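PDB 4APL: apical membrane antigen 1 from Neospora caninum, which probably serves as a parasite-surface adhesin of the moving junction during host-cell invasion, represented here by the ectodomain with domains I, II and III. Local coordinates for residues Leu57-Gly62 and Cys227-Leu232; Glu372-Arg377 and Gly403-Thr408; Gln69-Pro74 and Ser184-Pro189. All coordinates share one frame; numbering follows the deposited sequence.

Contact 1: Leu57-Gly62 and Cys227-Leu232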
ATOM      1  N   LEU A  57       4.988  -4.751  -6.536  1.00 20.63           N
ATOM      2  CA  LEU A  57       5.056  -6.148  -6.110  1.00 21.32           C
ATOM      3  C   LEU A  57       4.322  -6.478  -4.811  1.00 23.27           C
ATOM      4  O   LEU A  57       4.169  -7.652  -4.466  1.00 24.33           O
ATOM      5  CB  LEU A  57       6.506  -6.592  -5.980  1.00 19.90           C
ATOM      6  CG  LEU A  57       7.173  -7.220  -7.191  1.00 18.11           C
ATOM      7  CD1 LEU A  57       6.949  -6.385  -8.438  1.00 18.22           C
ATOM      8  CD2 LEU A  57       8.649  -7.323  -6.883  1.00 18.69           C
ATOM      9  N   CYS A  58       3.904  -5.452  -4.078  1.00 24.27           N
ATOM     10  CA  CYS A  58       3.244  -5.641  -2.795  1.00 25.01           C
ATOM     11  C   CYS A  58       1.751  -5.314  -2.902  1.00 25.02           C
ATOM     12  O   CYS A  58       1.375  -4.366  -3.591  1.00 25.80           O
ATOM     13  CB  CYS A  58       3.927  -4.775  -1.729  1.00 26.79           C
ATOM     14  SG  CYS A  58       5.563  -5.368  -1.213  1.00 30.01           S
ATOM     15  N   PRO A  59       0.885  -6.116  -2.250  1.00 23.88           N
ATOM     16  CA  PRO A  59      -0.526  -5.749  -2.227  1.00 23.28           C
ATOM     17  C   PRO A  59      -0.726  -4.565  -1.290  1.00 24.65           C
ATOM     18  O   PRO A  59      -0.024  -4.461  -0.282  1.00 26.15           O
ATOM     19  CB  PRO A  59      -1.189  -6.984  -1.639  1.00 21.29           C
ATOM     20  CG  PRO A  59      -0.165  -7.536  -0.728  1.00 21.00           C
ATOM     21  CD  PRO A  59       1.157  -7.284  -1.397  1.00 22.46           C
ATOM     22  N   VAL A  60      -1.623  -3.647  -1.643  1.00 23.86           N
ATOM     23  CA  VAL A  60      -1.935  -2.560  -0.734  1.00 22.70           C
ATOM     24  C   VAL A  60      -3.286  -2.789  -0.098  1.00 23.02           C
ATOM     25  O   VAL A  60      -4.297  -2.986  -0.777  1.00 23.79           O
ATOM     26  CB  VAL A  60      -1.761  -1.134  -1.341  1.00 21.83           C
ATOM     27  CG1 VAL A  60      -0.998  -1.171  -2.653  1.00 21.50           C
ATOM     28  CG2 VAL A  60      -3.087  -0.423  -1.512  1.00 21.01           C
ATOM     29  N   TRP A  61      -3.277  -2.820   1.228  1.00 23.53           N
ATOM     30  CA  TRP A  61      -4.459  -3.166   2.003  1.00 22.41           C
ATOM     31  C   TRP A  61      -5.333  -1.967   2.229  1.00 21.98           C
ATOM     32  O   TRP A  61      -4.892  -0.956   2.771  1.00 23.04           O
ATOM     33  CB  TRP A  61      -4.032  -3.770   3.333  1.00 21.45           C
ATOM     34  CG  TRP A  61      -3.218  -5.026   3.179  1.00 20.49           C
ATOM     35  CD1 TRP A  61      -1.911  -5.136   2.723  1.00 20.37           C
ATOM     36  CD2 TRP A  61      -3.646  -6.412   3.449  1.00 20.91           C
ATOM     37  NE1 TRP A  61      -1.507  -6.453   2.700  1.00 20.75           N
ATOM     38  CE2 TRP A  61      -2.499  -7.266   3.124  1.00 20.35           C
ATOM     39  CE3 TRP A  61      -4.808  -7.000   3.935  1.00 20.16           C
ATOM     40  CZ2 TRP A  61      -2.542  -8.641   3.280  1.00 19.74           C
ATOM     41  CZ3 TRP A  61      -4.831  -8.387   4.098  1.00 19.62           C
ATOM     42  CH2 TRP A  61      -3.728  -9.186   3.770  1.00 19.73           C
ATOM     43  N   GLY A  62      -6.584  -2.064   1.807  1.00 21.07           N
ATOM     44  CA  GLY A  62      -7.575  -1.086   2.195  1.00 21.15           C
ATOM     45  C   GLY A  62      -7.765  -0.011   1.153  1.00 22.75           C
ATOM     46  O   GLY A  62      -8.581   0.903   1.337  1.00 24.87           O
ATOM     47  N   CYS A 227       6.663  -8.185   1.975  1.00 28.10           N
ATOM     48  CA  CYS A 227       5.794  -7.028   2.050  1.00 27.21           C
ATOM     49  C   CYS A 227       5.328  -6.759   3.479  1.00 27.22           C
ATOM     50  O   CYS A 227       5.212  -7.681   4.278  1.00 31.52           O
ATOM     51  CB  CYS A 227       4.631  -7.201   1.085  1.00 28.48           C
ATOM     52  SG  CYS A 227       5.206  -7.317  -0.635  1.00 35.44           S
ATOM     53  N   PRO A 228       5.135  -5.482   3.838  1.00 25.48           N
ATOM     54  CA  PRO A 228       4.741  -5.140   5.204  1.00 23.58           C
ATOM     55  C   PRO A 228       3.223  -5.136   5.411  1.00 23.45           C
ATOM     56  O   PRO A 228       2.621  -4.083   5.652  1.00 22.00           O
ATOM     57  CB  PRO A 228       5.304  -3.736   5.374  1.00 23.22           C
ATOM     58  CG  PRO A 228       5.259  -3.163   3.999  1.00 24.51           C
ATOM     59  CD  PRO A 228       5.559  -4.299   3.071  1.00 24.80           C
ATOM     60  N   ASN A 229       2.631  -6.323   5.397  1.00 24.07           N
ATOM     61  CA  ASN A 229       1.181  -6.464   5.335  1.00 25.29           C
ATOM     62  C   ASN A 229       0.444  -6.183   6.642  1.00 24.72           C
ATOM     63  O   ASN A 229      -0.680  -5.699   6.612  1.00 24.33           O
ATOM     64  CB  ASN A 229       0.799  -7.842   4.782  1.00 25.63           C
ATOM     65  CG  ASN A 229       1.964  -8.535   4.102  1.00 25.72           C
ATOM     66  OD1 ASN A 229       1.916  -8.861   2.909  1.00 25.21           O
ATOM     67  ND2 ASN A 229       3.034  -8.742   4.859  1.00 24.62           N
ATOM     68  N   GLN A 230       1.060  -6.484   7.782  1.00 26.26           N
ATOM     69  CA  GLN A 230       0.483  -6.083   9.072  1.00 28.64           C
ATOM     70  C   GLN A 230       1.120  -4.797   9.593  1.00 29.30           C
ATOM     71  O   GLN A 230       2.143  -4.342   9.082  1.00 32.70           O
ATOM     72  CB  GLN A 230       0.641  -7.172  10.136  1.00 30.21           C
ATOM     73  CG  GLN A 230       0.334  -8.591   9.693  1.00 32.30           C
ATOM     74  CD  GLN A 230       1.333  -9.595  10.256  1.00 32.79           C
ATOM     75  OE1 GLN A 230       1.518 -10.676   9.694  1.00 33.26           O
ATOM     76  NE2 GLN A 230       1.992  -9.233  11.361  1.00 29.89           N
ATOM     77  N   ALA A 231       0.526  -4.236  10.640  1.00 28.00           N
ATOM     78  CA  ALA A 231       1.090  -3.086  11.323  1.00 26.58           C
ATOM     79  C   ALA A 231       1.919  -3.559  12.514  1.00 27.35           C
ATOM     80  O   ALA A 231       1.632  -4.604  13.097  1.00 28.48           O
ATOM     81  CB  ALA A 231      -0.028  -2.172  11.780  1.00 25.73           C
ATOM     82  N   LEU A 232       2.960  -2.806  12.857  1.00 27.33           N
ATOM     83  CA  LEU A 232       3.798  -3.142  14.007  1.00 27.60           C
ATOM     84  C   LEU A 232       3.232  -2.554  15.301  1.00 30.12           C
ATOM     85  O   LEU A 232       3.339  -1.342  15.544  1.00 30.06           O
ATOM     86  CB  LEU A 232       5.235  -2.651  13.800  1.00 26.11           C
ATOM     87  CG  LEU A 232       6.353  -3.681  13.588  1.00 25.40           C
ATOM     88  CD1 LEU A 232       7.704  -3.074  13.938  1.00 25.07           C
ATOM     89  CD2 LEU A 232       6.127  -4.948  14.395  1.00 25.21           C
TER
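A disulfide ties the chain just ahead of edge strand 60-61, in the five-stranded antiparallel sheet of domain I, to the loop between helix 223-226 and strand 235-241. The tight part is the Cys58-Cys227 bridge, with the SG atoms 2.1 Å apart and a left-handed twist (chi3 -84°). Both sulfurs stand anti to their own carbonyl carbon, beside the backbone N. The two CB-SG bonds are nearly perpendicular about the S-S bond, which leaves Cys58 CB and Cys227 CB 3.8 Å apart. The bridge is lined by the Pro59 ring, whose CD lies 4.1 Å from Cys227 SG. No hydrogen bond crosses between the segments. The backbone of Cys227-Asn229 folds over instead as an inverse gamma turn centred on Pro228, with a weak bond from Asn229 N to Cys227 O. The looser margin is Leu57, partly exposed and barely touched by the loop. Farther along, Trp61 and Asn229 cross obliquely. The indole packs on Ser349, Ile358 and Ile210 as well, which buries this end of the contact. Asn229 O sits 4.0 Å above one indole face, offset toward the rim, and takes a hydrogen bond from Ser349 OG. The touching is done by Asn229 CB, on the NE1, CE2 and CZ2 side of the ring, with the amide turned 88° from the indole plane; CB comes to 3.4 Å from Trp61 NE1.

Contact 2: Glu372-Arg377 and Gly403-Thr408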
ATOM      1  N   GLU A 372       9.082 -13.400  14.130  1.00 53.75           N
ATOM      2  CA  GLU A 372      10.139 -14.045  14.917  1.00 49.74           C
ATOM      3  C   GLU A 372      11.413 -13.195  15.059  1.00 45.02           C
ATOM      4  O   GLU A 372      12.206 -13.397  15.981  1.00 43.24           O
ATOM      5  CB  GLU A 372      10.479 -15.413  14.292  1.00 54.59           C
ATOM      6  CG  GLU A 372      11.430 -16.301  15.096  1.00 62.68           C
ATOM      7  CD  GLU A 372      10.762 -17.021  16.268  1.00 71.08           C
ATOM      8  OE1 GLU A 372       9.518 -17.171  16.273  1.00 72.45           O
ATOM      9  OE2 GLU A 372      11.489 -17.451  17.194  1.00 72.38           O
ATOM     10  N   ALA A 373      11.611 -12.252  14.147  1.00 38.83           N
ATOM     11  CA  ALA A 373      12.830 -11.454  14.137  1.00 37.07           C
ATOM     12  C   ALA A 373      12.962 -10.586  15.389  1.00 36.61           C
ATOM     13  O   ALA A 373      14.066 -10.278  15.837  1.00 35.82           O
ATOM     14  CB  ALA A 373      12.881 -10.594  12.881  1.00 35.30           C
ATOM     15  N   LEU A 374      11.827 -10.182  15.947  1.00 37.61           N
ATOM     16  CA  LEU A 374      11.828  -9.221  17.037  1.00 37.27           C
ATOM     17  C   LEU A 374      12.023  -9.877  18.406  1.00 40.67           C
ATOM     18  O   LEU A 374      11.895  -9.216  19.439  1.00 41.93           O
ATOM     19  CB  LEU A 374      10.544  -8.396  17.016  1.00 33.82           C
ATOM     20  CG  LEU A 374      10.510  -7.166  16.110  1.00 33.38           C
ATOM     21  CD1 LEU A 374       9.136  -6.517  16.160  1.00 31.77           C
ATOM     22  CD2 LEU A 374      11.583  -6.166  16.505  1.00 32.61           C
ATOM     23  N   GLN A 375      12.375 -11.160  18.410  1.00 42.15           N
ATOM     24  CA  GLN A 375      12.351 -11.958  19.631  1.00 41.35           C
ATOM     25  C   GLN A 375      13.724 -12.211  20.229  1.00 39.85           C
ATOM     26  O   GLN A 375      14.730 -12.231  19.525  1.00 40.36           O
ATOM     27  CB  GLN A 375      11.631 -13.279  19.400  1.00 43.16           C
ATOM     28  CG  GLN A 375      10.125 -13.140  19.394  1.00 49.54           C
ATOM     29  CD  GLN A 375       9.429 -14.471  19.219  1.00 56.45           C
ATOM     30  OE1 GLN A 375      10.071 -15.495  18.954  1.00 62.54           O
ATOM     31  NE2 GLN A 375       8.107 -14.470  19.366  1.00 55.57           N
ATOM     32  N   CYS A 376      13.749 -12.419  21.539  1.00 37.65           N
ATOM     33  CA  CYS A 376      14.991 -12.503  22.278  1.00 37.45           C
ATOM     34  C   CYS A 376      14.765 -13.250  23.587  1.00 36.81           C
ATOM     35  O   CYS A 376      13.630 -13.404  24.039  1.00 36.13           O
ATOM     36  CB  CYS A 376      15.534 -11.094  22.556  1.00 38.94           C
ATOM     37  SG  CYS A 376      14.385  -9.999  23.437  1.00 45.41           S
ATOM     38  N   ARG A 377      15.851 -13.722  24.182  1.00 37.95           N
ATOM     39  CA  ARG A 377      15.869 -14.024  25.605  1.00 42.49           C
ATOM     40  C   ARG A 377      17.001 -13.245  26.267  1.00 48.19           C
ATOM     41  O   ARG A 377      18.043 -13.002  25.648  1.00 45.69           O
ATOM     42  CB  ARG A 377      16.078 -15.514  25.841  1.00 42.33           C
ATOM     43  CG  ARG A 377      15.072 -16.417  25.159  1.00 40.29           C
ATOM     44  CD  ARG A 377      15.541 -17.851  25.303  1.00 39.97           C
ATOM     45  NE  ARG A 377      14.768 -18.780  24.493  1.00 37.99           N
ATOM     46  CZ  ARG A 377      15.040 -20.074  24.408  1.00 36.71           C
ATOM     47  NH1 ARG A 377      16.059 -20.572  25.090  1.00 37.18           N
ATOM     48  NH2 ARG A 377      14.298 -20.864  23.647  1.00 36.60           N
ATOM     49  N   GLY A 403      10.557 -11.030  26.370  1.00 34.46           N
ATOM     50  CA  GLY A 403      10.677 -11.816  25.140  1.00 37.68           C
ATOM     51  C   GLY A 403      10.943 -11.041  23.858  1.00 39.85           C
ATOM     52  O   GLY A 403      11.183 -11.640  22.810  1.00 40.28           O
ATOM     53  N   GLN A 404      10.906  -9.712  23.930  1.00 41.93           N
ATOM     54  CA  GLN A 404      11.040  -8.876  22.737  1.00 44.25           C
ATOM     55  C   GLN A 404      12.074  -7.772  22.928  1.00 43.53           C
ATOM     56  O   GLN A 404      12.248  -7.283  24.041  1.00 45.10           O
ATOM     57  CB  GLN A 404       9.690  -8.270  22.372  1.00 46.50           C
ATOM     58  CG  GLN A 404       8.626  -9.310  22.066  1.00 52.84           C
ATOM     59  CD  GLN A 404       7.226  -8.729  22.037  1.00 58.82           C
ATOM     60  OE1 GLN A 404       7.042  -7.514  21.899  1.00 60.85           O
ATOM     61  NE2 GLN A 404       6.227  -9.598  22.165  1.00 60.87           N
ATOM     62  N   ILE A 405      12.758  -7.391  21.847  1.00 40.39           N
ATOM     63  CA  ILE A 405      13.775  -6.343  21.913  1.00 38.09           C
ATOM     64  C   ILE A 405      13.155  -5.091  22.501  1.00 38.20           C
ATOM     65  O   ILE A 405      12.093  -4.655  22.059  1.00 41.40           O
ATOM     66  CB  ILE A 405      14.324  -5.973  20.521  1.00 39.61           C
ATOM     67  CG1 ILE A 405      14.635  -7.222  19.714  1.00 42.15           C
ATOM     68  CG2 ILE A 405      15.579  -5.108  20.624  1.00 37.67           C
ATOM     69  CD1 ILE A 405      15.416  -6.918  18.455  1.00 46.33           C
ATOM     70  N   GLN A 406      13.816  -4.518  23.502  1.00 36.60           N
ATOM     71  CA  GLN A 406      13.530  -3.147  23.899  1.00 34.29           C
ATOM     72  C   GLN A 406      14.598  -2.202  23.404  1.00 33.41           C
ATOM     73  O   GLN A 406      15.783  -2.385  23.664  1.00 34.49           O
ATOM     74  CB  GLN A 406      13.383  -3.023  25.402  1.00 34.03           C
ATOM     75  CG  GLN A 406      11.955  -3.196  25.853  1.00 37.21           C
ATOM     76  CD  GLN A 406      11.600  -2.243  26.968  1.00 39.74           C
ATOM     77  OE1 GLN A 406      12.480  -1.628  27.577  1.00 36.27           O
ATOM     78  NE2 GLN A 406      10.303  -2.110  27.242  1.00 42.93           N
ATOM     79  N   SER A 407      14.162  -1.204  22.653  1.00 32.31           N
ATOM     80  CA  SER A 407      15.049  -0.180  22.146  1.00 30.10           C
ATOM     81  C   SER A 407      14.468   1.146  22.577  1.00 29.29           C
ATOM     82  O   SER A 407      13.377   1.515  22.135  1.00 29.54           O
ATOM     83  CB  SER A 407      15.100  -0.258  20.623  1.00 29.94           C
ATOM     84  OG  SER A 407      15.923   0.758  20.096  1.00 30.22           O
ATOM     85  N   THR A 408      15.151   1.823  23.498  1.00 29.05           N
ATOM     86  CA  THR A 408      14.724   3.147  23.967  1.00 27.78           C
ATOM     87  C   THR A 408      15.880   4.132  23.970  1.00 26.23           C
ATOM     88  O   THR A 408      17.013   3.761  23.655  1.00 24.85           O
ATOM     89  CB  THR A 408      14.089   3.108  25.379  1.00 27.82           C
ATOM     90  OG1 THR A 408      14.947   2.407  26.287  1.00 28.62           O
ATOM     91  CG2 THR A 408      12.737   2.427  25.340  1.00 27.49           C
TER
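Ile405, Cys376 and Gly403 bury the most surface where the segment leading into the cysteine-rich domain III meets Gly403 and the start of strand 404-411, an outer strand of the three-stranded antiparallel sheet. The backbones form a single bridge, Gln375 facing Gln404, bonded in the pattern of a non-hydrogen-bonded antiparallel pair; the touching parts otherwise diverge, their directions 115° apart. Ile405 contributes both backbone and side chain. Its N gives a nearly straight bond to Leu374 O, 3.1 Å long with 163° at the hydrogen, arriving in the carbonyl plane. The same oxygen meets the CA-H of Gln404 at 3.4 Å from CA. With CG1 anti to its carbonyl carbon, Ile405 brings CG1 to 3.4 Å from Leu374 O, while the tips Leu374 CD2 and Ile405 CD1 touch only loosely at 4.4 Å. Cys376 enters from the other side of the bridge. Its N bonds Gly403 O at 3.0 Å, but from well above the carbonyl plane and thus away from the lone pairs. Its sulfur, in the crowded position between N and the carbonyl carbon, is turned onto the Gln404-Ile405 peptide and carries on into a disulfide with Cys400 of strand 394-401. Gly403, at positive phi (80°), turns its carbonyl toward 372-377; its O also meets the CA-H of Gln375. Phe22 of helix 17-24 and Leu335 of strand 334-338 pack against Leu374. Ile405 O bonds to Tyr235 OH. Two backbone hydrogen bonds and a disulfide to the adjoining strand thus fix the incoming chain on the sheet end, the polar backbone atoms pairing while the aliphatic tips of Leu374 and Ile405 pack beside them.

Contact 3: Gln69-Pro74 and Ser184-Pro189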
ATOM      1  N   GLN A  69     -19.313   9.815  -9.590  1.00 30.82           N
ATOM      2  CA  GLN A  69     -20.529   9.781 -10.385  1.00 32.28           C
ATOM      3  C   GLN A  69     -21.619  10.609  -9.708  1.00 32.95           C
ATOM      4  O   GLN A  69     -21.527  10.906  -8.513  1.00 35.55           O
ATOM      5  CB  GLN A  69     -20.994   8.335 -10.555  1.00 31.75           C
ATOM      6  CG  GLN A  69     -20.140   7.509 -11.507  1.00 30.91           C
ATOM      7  CD  GLN A  69     -20.530   6.044 -11.509  1.00 31.76           C
ATOM      8  OE1 GLN A  69     -20.868   5.469 -10.469  1.00 30.89           O
ATOM      9  NE2 GLN A  69     -20.503   5.433 -12.687  1.00 33.54           N
ATOM     10  N   PRO A  70     -22.644  11.012 -10.471  1.00 31.77           N
ATOM     11  CA  PRO A  70     -23.708  11.799  -9.862  1.00 32.54           C
ATOM     12  C   PRO A  70     -24.632  10.909  -9.039  1.00 35.01           C
ATOM     13  O   PRO A  70     -24.876   9.761  -9.412  1.00 38.47           O
ATOM     14  CB  PRO A  70     -24.457  12.386 -11.063  1.00 31.27           C
ATOM     15  CG  PRO A  70     -23.815  11.822 -12.292  1.00 30.98           C
ATOM     16  CD  PRO A  70     -22.908  10.708 -11.884  1.00 30.48           C
ATOM     17  N   ASN A  71     -25.137  11.428  -7.925  1.00 36.14           N
ATOM     18  CA  ASN A  71     -25.969  10.625  -7.030  1.00 35.79           C
ATOM     19  C   ASN A  71     -27.398  10.428  -7.524  1.00 36.18           C
ATOM     20  O   ASN A  71     -28.327  11.042  -6.996  1.00 37.99           O
ATOM     21  CB  ASN A  71     -25.993  11.234  -5.636  1.00 35.16           C
ATOM     22  CG  ASN A  71     -24.611  11.439  -5.077  1.00 34.77           C
ATOM     23  OD1 ASN A  71     -23.632  11.495  -5.820  1.00 35.57           O
ATOM     24  ND2 ASN A  71     -24.520  11.564  -3.762  1.00 34.95           N
ATOM     25  N   ARG A  72     -27.567   9.550  -8.511  1.00 34.71           N
ATOM     26  CA  ARG A  72     -28.881   9.257  -9.096  1.00 34.81           C
ATOM     27  C   ARG A  72     -28.745   8.021  -9.967  1.00 33.78           C
ATOM     28  O   ARG A  72     -27.649   7.718 -10.433  1.00 36.81           O
ATOM     29  CB  ARG A  72     -29.368  10.436  -9.959  1.00 34.54           C
ATOM     30  CG  ARG A  72     -28.540  10.661 -11.215  1.00 33.85           C
ATOM     31  CD  ARG A  72     -29.256  11.538 -12.219  1.00 33.16           C
ATOM     32  NE  ARG A  72     -28.379  12.618 -12.662  1.00 33.88           N
ATOM     33  CZ  ARG A  72     -27.656  12.581 -13.774  1.00 34.96           C
ATOM     34  NH1 ARG A  72     -27.725  11.531 -14.580  1.00 34.83           N
ATOM     35  NH2 ARG A  72     -26.874  13.601 -14.093  1.00 35.28           N
ATOM     36  N   PRO A  73     -29.855   7.319 -10.232  1.00 32.75           N
ATOM     37  CA  PRO A  73     -29.746   6.205 -11.181  1.00 32.03           C
ATOM     38  C   PRO A  73     -29.256   6.677 -12.556  1.00 31.11           C
ATOM     39  O   PRO A  73     -29.529   7.813 -12.954  1.00 26.65           O
ATOM     40  CB  PRO A  73     -31.180   5.670 -11.268  1.00 29.91           C
ATOM     41  CG  PRO A  73     -31.822   6.101  -9.995  1.00 31.22           C
ATOM     42  CD  PRO A  73     -31.205   7.431  -9.657  1.00 31.65           C
ATOM     43  N   PRO A  74     -28.508   5.815 -13.272  1.00 33.79           N
ATOM     44  CA  PRO A  74     -28.166   4.445 -12.882  1.00 34.07           C
ATOM     45  C   PRO A  74     -26.842   4.337 -12.107  1.00 35.17           C
ATOM     46  O   PRO A  74     -26.336   3.231 -11.899  1.00 36.07           O
ATOM     47  CB  PRO A  74     -28.032   3.751 -14.233  1.00 32.64           C
ATOM     48  CG  PRO A  74     -27.473   4.811 -15.118  1.00 32.16           C
ATOM     49  CD  PRO A  74     -27.988   6.135 -14.616  1.00 33.12           C
ATOM     50  N   SER A 184     -16.076  15.305 -14.658  1.00 41.02           N
ATOM     51  CA  SER A 184     -17.133  15.797 -13.785  1.00 42.93           C
ATOM     52  C   SER A 184     -17.048  15.137 -12.416  1.00 40.76           C
ATOM     53  O   SER A 184     -16.845  13.928 -12.299  1.00 39.61           O
ATOM     54  CB  SER A 184     -18.513  15.525 -14.400  1.00 44.14           C
ATOM     55  OG  SER A 184     -19.005  14.242 -14.031  1.00 45.28           O
ATOM     56  N   THR A 185     -17.235  15.934 -11.381  1.00 39.75           N
ATOM     57  CA  THR A 185     -17.525  15.379 -10.076  1.00 43.17           C
ATOM     58  C   THR A 185     -18.935  15.787  -9.621  1.00 45.52           C
ATOM     59  O   THR A 185     -19.248  16.981  -9.522  1.00 47.18           O
ATOM     60  CB  THR A 185     -16.422  15.743  -9.060  1.00 42.73           C
ATOM     61  OG1 THR A 185     -16.997  15.942  -7.766  1.00 40.59           O
ATOM     62  CG2 THR A 185     -15.669  17.003  -9.496  1.00 43.97           C
ATOM     63  N   ASN A 186     -19.788  14.782  -9.408  1.00 44.85           N
ATOM     64  CA  ASN A 186     -21.240  14.961  -9.271  1.00 44.47           C
ATOM     65  C   ASN A 186     -21.946  15.692 -10.408  1.00 46.19           C
ATOM     66  O   ASN A 186     -22.854  16.497 -10.175  1.00 44.10           O
ATOM     67  CB  ASN A 186     -21.601  15.607  -7.943  1.00 45.82           C
ATOM     68  CG  ASN A 186     -22.317  14.652  -7.026  1.00 51.23           C
ATOM     69  OD1 ASN A 186     -23.545  14.519  -7.078  1.00 48.11           O
ATOM     70  ND2 ASN A 186     -21.545  13.920  -6.230  1.00 55.21           N
ATOM     71  N   ASP A 187     -21.548  15.383 -11.637  1.00 45.90           N
ATOM     72  CA  ASP A 187     -22.086  16.040 -12.820  1.00 46.75           C
ATOM     73  C   ASP A 187     -21.909  17.563 -12.794  1.00 48.00           C
ATOM     74  O   ASP A 187     -22.774  18.320 -13.248  1.00 48.10           O
ATOM     75  CB  ASP A 187     -23.547  15.655 -13.041  1.00 47.14           C
ATOM     76  CG  ASP A 187     -23.834  15.313 -14.483  1.00 51.72           C
ATOM     77  OD1 ASP A 187     -22.931  15.502 -15.329  1.00 52.48           O
ATOM     78  OD2 ASP A 187     -24.955  14.845 -14.772  1.00 54.21           O
ATOM     79  N   ASP A 188     -20.758  17.992 -12.281  1.00 46.73           N
ATOM     80  CA  ASP A 188     -20.338  19.382 -12.326  1.00 46.44           C
ATOM     81  C   ASP A 188     -18.889  19.404 -12.798  1.00 48.90           C
ATOM     82  O   ASP A 188     -17.989  19.061 -12.024  1.00 48.95           O
ATOM     83  CB  ASP A 188     -20.445  19.990 -10.923  1.00 49.04           C
ATOM     84  CG  ASP A 188     -19.861  21.398 -10.832  1.00 49.62           C
ATOM     85  OD1 ASP A 188     -19.444  21.976 -11.863  1.00 49.39           O
ATOM     86  OD2 ASP A 188     -19.818  21.927  -9.701  1.00 51.17           O
ATOM     87  N   PRO A 189     -18.650  19.777 -14.074  1.00 49.20           N
ATOM     88  CA  PRO A 189     -19.561  20.156 -15.161  1.00 48.04           C
ATOM     89  C   PRO A 189     -20.452  19.031 -15.670  1.00 52.28           C
ATOM     90  O   PRO A 189     -20.411  17.915 -15.156  1.00 55.18           O
ATOM     91  CB  PRO A 189     -18.611  20.575 -16.286  1.00 49.41           C
ATOM     92  CG  PRO A 189     -17.351  20.961 -15.597  1.00 52.82           C
ATOM     93  CD  PRO A 189     -17.245  19.995 -14.457  1.00 51.87           C
TER
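This is a polar meeting of two surface loops at the periphery of domain I, with a small apolar centre. Pro70 and Asn186 are the closest residues, their CA atoms 4.1 Å apart. The apolar centre is the Pro70 ring against Asp187 CB, with CB and CG of the proline both 3.9 Å from it. On one flank the side chains of Asn71 and Asn186 cross at about a right angle, with their amide planes 49° apart. Asn186 ND2 donates to Asn71 OD1 at 3.2 Å, a bent bond (137° at the hydrogen) that reaches the oxygen from above the amide plane of Asn71. On the other flank Arg72 and Asp187 form a salt bridge from NH2 to OD2; these two atoms are modelled too close together, so the detail of the pairing is uncertain. The arginine folds back to it through a bend at chi3, and one guanidinium face lies over Pro70 CG, 4.0 Å from the plane and toward its rim. An inverse gamma turn centred on Asn71, closed by Arg72 N to Pro70 O, bends the chain between Pro70 and Arg72, with Asn71 and Arg72 serving the two flanks. In the partner loop, Asn186 and Asp187 have left-handed helical backbone angles, at the tip of a turn closed at its base by Thr185 N to Asp188 O and, weakly, Asp188 N to Thr185 O. Segment 69-74 lies just past strand 64-68, to whose last residue, His68, the Asn186 backbone is hydrogen-bonded, and Ser184 ties the 184-189 loop to Cys196, first residue of strand 196-200.

Overall arrangement
Contacts 1 and 3 belong to domain I, while contact 2 lies in domain III. Along the chain, 69-74 and 184-189 both fall between the halves of contact 1, so the disulfide of contact 1 spans the sequence that holds contact 3; contact 2 comes after both. Contact 1 lies near the centre of the chain, and its centre is 22 Å from that of contact 2, which it touches through Leu232 CD2 and Leu374 CD1, 3.8 Å apart. Contacts 2 and 3, with centres 53 Å apart, occupy opposite sides of the chain's centre. The loop that carries Cys227 thus reaches segment 372-377 through Leu232, whereas contact 3 joins peripheral loops.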